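Local coordinates for carbohydrate oxidase (Microdochium nivale, PDB 3RJA), which oxidises the C1 hydroxyl of mono-, oligo- and polysaccharides to the lactone, using FAD and reducing molecular oxygen to hydrogen peroxide, at residues I3-D15 and T38-A52. Numbering follows the deposited sequence.
Sequences IEACLSAAGVPID and TAIAQTQTTAHIQSA. With ABL ((2R,3R,4R,5R)-4,5-dihydroxy-2-(hydroxymethyl)-6-oxopiperidin-3-yl beta-D-glucopyranoside), chain H.
Pro13 lays its CD over one face of the His48 imidazole, 3.8 Å from the ring centroid and 19° off the normal, a CH-pi contact; Thr45 OG1, the N-cap acceptor of His48 N, sits over the opposite face. With CG anti to the carbonyl carbon (chi1 -73°), the ring reaches back beside the helix start, where Gln44 N donates to ND1 in the ring plane. Since ND1 accepts, a neutral ring would carry its proton on NE2, which water 3 links to Gly11 O. Replacing His48 with an alanine would probably leave Gln44 N without its acceptor and open a gap beside the Pro13 ring.

Gly11, at positive phi, ends helix 2-9 in a Schellman motif and turns the chain toward strand 39-42. There Ile14 and Ala41 form a single antiparallel, non-hydrogen-bonded bridge, flanked by Gln42 N to Pro13 O (2.9 Å, the donor tilted above the carbonyl plane) and the straighter Asp15 N to Ile40 O (2.9 Å, 160°). Because Ala39 and Ala41 bond to strand 84-87, the bridge covers the other edge of this outermost strand of the parallel sheet.

Small and branched apolar groups fill the interface: Val12 CG1 meets Ala41 CB at 3.7 Å, CG2 rests on Ser51 CB, and Leu7 CD2 touches Ala52 CB at 4.0 Å. A disulfide from Cys6 to Cys55 ties helix 2-9 covalently to helix 46-58.

Asp15 OD1 lies 2.8 Å from N5 of the substrate analogue, in a site separate from the flavin pocket; with Asp25 close to OD2, proton sharing between these carboxyls is likely to be favoured.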
# COMPACT_ATOMS: atom_id res chain seq x y z
N ILE A 3 1.75 30.05 12.84
CA ILE A 3 1.17 28.69 12.84
C ILE A 3 1.33 28.02 14.21
O ILE A 3 0.39 27.40 14.71
CB ILE A 3 1.70 27.77 11.65
CG1 ILE A 3 1.07 26.38 11.69
CG2 ILE A 3 3.23 27.70 11.60
CD1 ILE A 3 -0.51 26.38 11.38
N GLU A 4 2.51 28.16 14.82
CA GLU A 4 2.72 27.61 16.17
C GLU A 4 1.69 28.24 17.15
O GLU A 4 1.01 27.55 17.89
CB GLU A 4 4.14 27.90 16.67
CG GLU A 4 5.29 27.15 15.93
CD GLU A 4 5.64 27.76 14.58
OE1 GLU A 4 5.21 28.90 14.30
OE2 GLU A 4 6.36 27.10 13.80
N ALA A 5 1.59 29.56 17.12
CA ALA A 5 0.66 30.30 17.99
C ALA A 5 -0.76 29.80 17.77
O ALA A 5 -1.48 29.54 18.72
CB ALA A 5 0.74 31.79 17.71
N CYS A 6 -1.14 29.64 16.50
CA CYS A 6 -2.49 29.18 16.15
C CYS A 6 -2.79 27.80 16.72
O CYS A 6 -3.86 27.57 17.25
CB CYS A 6 -2.70 29.14 14.63
SG CYS A 6 -4.41 28.75 14.16
N LEU A 7 -1.84 26.88 16.56
CA LEU A 7 -2.03 25.52 17.04
C LEU A 7 -2.09 25.49 18.57
O LEU A 7 -2.92 24.80 19.16
CB LEU A 7 -0.90 24.62 16.51
CG LEU A 7 -0.95 24.33 15.02
CD1 LEU A 7 0.37 23.71 14.53
CD2 LEU A 7 -2.18 23.46 14.62
N SER A 8 -1.19 26.25 19.21
CA SER A 8 -1.13 26.27 20.67
C SER A 8 -2.39 26.89 21.29
O SER A 8 -2.88 26.38 22.29
CB SER A 8 0.13 26.97 21.13
OG SER A 8 1.20 26.05 21.13
N ALA A 9 -2.91 27.96 20.68
CA ALA A 9 -4.17 28.60 21.09
C ALA A 9 -5.34 27.64 21.09
O ALA A 9 -6.25 27.79 21.90
CB ALA A 9 -4.50 29.80 20.17
N ALA A 10 -5.31 26.65 20.18
CA ALA A 10 -6.36 25.63 20.08
C ALA A 10 -6.09 24.37 20.89
O ALA A 10 -6.83 23.39 20.80
CB ALA A 10 -6.60 25.26 18.60
N GLY A 11 -5.04 24.39 21.71
CA GLY A 11 -4.66 23.22 22.51
C GLY A 11 -4.03 22.06 21.72
O GLY A 11 -3.96 20.94 22.23
N VAL A 12 -3.57 22.31 20.49
CA VAL A 12 -2.98 21.23 19.68
C VAL A 12 -1.50 21.09 19.99
O VAL A 12 -0.75 22.05 19.84
CB VAL A 12 -3.16 21.49 18.18
CG1 VAL A 12 -2.46 20.41 17.36
CG2 VAL A 12 -4.62 21.57 17.83
N PRO A 13 -1.06 19.89 20.45
CA PRO A 13 0.38 19.70 20.71
C PRO A 13 1.20 19.87 19.43
O PRO A 13 0.75 19.50 18.33
CB PRO A 13 0.47 18.27 21.25
CG PRO A 13 -0.94 17.92 21.69
CD PRO A 13 -1.85 18.69 20.78
N ILE A 14 2.35 20.52 19.56
CA ILE A 14 3.20 20.77 18.42
C ILE A 14 4.58 20.21 18.71
O ILE A 14 4.95 20.12 19.86
CB ILE A 14 3.24 22.26 18.04
CG1 ILE A 14 3.69 23.14 19.21
CG2 ILE A 14 1.86 22.71 17.49
CD1 ILE A 14 4.07 24.57 18.80
N ASP A 15 5.31 19.79 17.69
CA ASP A 15 6.68 19.35 17.91
C ASP A 15 7.60 20.58 17.93
O ASP A 15 7.36 21.56 17.24
CB ASP A 15 7.17 18.35 16.84
CG ASP A 15 6.54 16.97 16.98
OD1 ASP A 15 6.03 16.59 18.06
OD2 ASP A 15 6.59 16.23 15.97
N THR A 38 6.26 23.34 7.73
CA THR A 38 6.33 24.57 8.49
C THR A 38 6.14 24.32 10.00
O THR A 38 6.73 25.02 10.84
CB THR A 38 5.39 25.67 7.99
OG1 THR A 38 5.66 26.85 8.74
CG2 THR A 38 3.92 25.29 8.13
N ALA A 39 5.31 23.33 10.33
CA ALA A 39 5.09 22.92 11.70
C ALA A 39 4.53 21.51 11.73
O ALA A 39 3.91 21.08 10.77
CB ALA A 39 4.10 23.92 12.42
N ILE A 40 4.75 20.80 12.84
CA ILE A 40 4.19 19.48 13.04
C ILE A 40 3.22 19.48 14.22
O ILE A 40 3.63 19.71 15.37
CB ILE A 40 5.27 18.43 13.26
CG1 ILE A 40 6.38 18.52 12.19
CG2 ILE A 40 4.65 17.00 13.27
CD1 ILE A 40 7.50 17.43 12.39
N ALA A 41 1.92 19.22 13.93
CA ALA A 41 0.86 19.05 14.93
C ALA A 41 0.77 17.57 15.29
O ALA A 41 0.37 16.74 14.44
CB ALA A 41 -0.47 19.53 14.39
N GLN A 42 1.17 17.23 16.51
CA GLN A 42 1.18 15.83 16.95
C GLN A 42 -0.15 15.58 17.67
O GLN A 42 -0.26 15.78 18.89
CB GLN A 42 2.37 15.57 17.88
CG GLN A 42 2.65 14.09 18.14
CD GLN A 42 3.66 13.87 19.25
OE1 GLN A 42 4.87 13.67 19.01
NE2 GLN A 42 3.18 13.91 20.48
N THR A 43 -1.16 15.17 16.90
CA THR A 43 -2.54 15.19 17.39
C THR A 43 -2.87 14.02 18.31
O THR A 43 -2.35 12.93 18.12
CB THR A 43 -3.56 15.20 16.23
OG1 THR A 43 -3.34 14.06 15.37
CG2 THR A 43 -3.46 16.50 15.42
N GLN A 44 -3.78 14.24 19.25
CA GLN A 44 -4.24 13.19 20.15
C GLN A 44 -5.73 12.86 19.96
O GLN A 44 -6.18 11.77 20.30
CB GLN A 44 -3.97 13.59 21.63
CG GLN A 44 -2.49 13.62 21.99
CD GLN A 44 -1.85 12.21 22.08
OE1 GLN A 44 -2.55 11.20 22.24
NE2 GLN A 44 -0.52 12.14 21.96
N THR A 45 -6.49 13.79 19.40
CA THR A 45 -7.94 13.62 19.27
C THR A 45 -8.44 14.10 17.91
O THR A 45 -7.72 14.82 17.19
CB THR A 45 -8.68 14.50 20.30
OG1 THR A 45 -8.44 15.88 19.97
CG2 THR A 45 -8.22 14.21 21.76
N THR A 46 -9.69 13.77 17.58
CA THR A 46 -10.33 14.26 16.37
C THR A 46 -10.37 15.79 16.35
O THR A 46 -10.07 16.43 15.32
CB THR A 46 -11.73 13.65 16.18
OG1 THR A 46 -11.60 12.21 16.14
CG2 THR A 46 -12.39 14.12 14.85
N ALA A 47 -10.68 16.38 17.51
CA ALA A 47 -10.77 17.81 17.68
C ALA A 47 -9.44 18.51 17.35
O ALA A 47 -9.43 19.61 16.76
CB ALA A 47 -11.22 18.13 19.14
N HIS A 48 -8.31 17.89 17.73
CA HIS A 48 -6.99 18.40 17.36
C HIS A 48 -6.83 18.46 15.84
O HIS A 48 -6.35 19.47 15.29
CB HIS A 48 -5.89 17.52 17.93
CG HIS A 48 -5.70 17.66 19.42
ND1 HIS A 48 -5.02 16.72 20.16
CD2 HIS A 48 -6.08 18.64 20.29
CE1 HIS A 48 -5.00 17.10 21.43
NE2 HIS A 48 -5.65 18.25 21.54
N ILE A 49 -7.20 17.35 15.17
CA ILE A 49 -7.11 17.27 13.70
C ILE A 49 -7.92 18.42 13.08
O ILE A 49 -7.41 19.15 12.22
CB ILE A 49 -7.57 15.87 13.15
CG1 ILE A 49 -6.66 14.73 13.70
CG2 ILE A 49 -7.58 15.87 11.58
CD1 ILE A 49 -7.19 13.29 13.44
N GLN A 50 -9.16 18.57 13.56
CA GLN A 50 -10.04 19.66 13.16
C GLN A 50 -9.43 21.05 13.37
O GLN A 50 -9.43 21.88 12.47
CB GLN A 50 -11.37 19.55 13.94
CG GLN A 50 -12.41 20.62 13.58
CD GLN A 50 -13.70 20.40 14.36
OE1 GLN A 50 -13.67 20.11 15.55
NE2 GLN A 50 -14.82 20.47 13.67
N SER A 51 -8.91 21.30 14.55
CA SER A 51 -8.31 22.59 14.84
C SER A 51 -7.09 22.85 13.94
O SER A 51 -6.84 24.00 13.52
CB SER A 51 -7.87 22.62 16.31
OG SER A 51 -9.01 22.52 17.16
N ALA A 52 -6.31 21.79 13.66
CA ALA A 52 -5.15 21.93 12.79
C ALA A 52 -5.61 22.36 11.38
O ALA A 52 -5.03 23.24 10.80
CB ALA A 52 -4.29 20.63 12.75
C1A ABL H . 7.76 17.63 20.98
O1A ABL H . 8.55 17.83 20.03
C2A ABL H . 8.20 17.72 22.44
O2A ABL H . 9.59 17.40 22.46
C3A ABL H . 7.46 16.68 23.30
O3A ABL H . 7.83 16.90 24.67
C4A ABL H . 5.98 16.85 23.16
O1 ABL H . 5.28 15.87 23.95
C5A ABL H . 5.68 16.48 21.68
N5 ABL H . 6.46 17.32 20.76
C6A ABL H . 4.18 16.74 21.36
O6A ABL H . 3.72 17.88 22.07
C1 ABL H . 4.43 16.26 25.07
C2 ABL H . 3.80 14.99 25.67
O2 ABL H . 3.03 14.30 24.69
C3 ABL H . 2.92 15.35 26.86
O3 ABL H . 2.55 14.13 27.48
C4 ABL H . 3.67 16.30 27.83
O4 ABL H . 2.77 16.80 28.81
C5 ABL H . 4.29 17.48 27.08
O5 ABL H . 5.16 16.92 26.07
C6 ABL H . 5.01 18.51 27.96
O6 ABL H . 6.03 17.99 28.78
O HOH W 1 6.93 27.52 11.11
O HOH W 2 -8.10 21.38 19.33
O HOH W 3 -6.27 20.07 23.77
O HOH W 4 6.63 21.57 14.73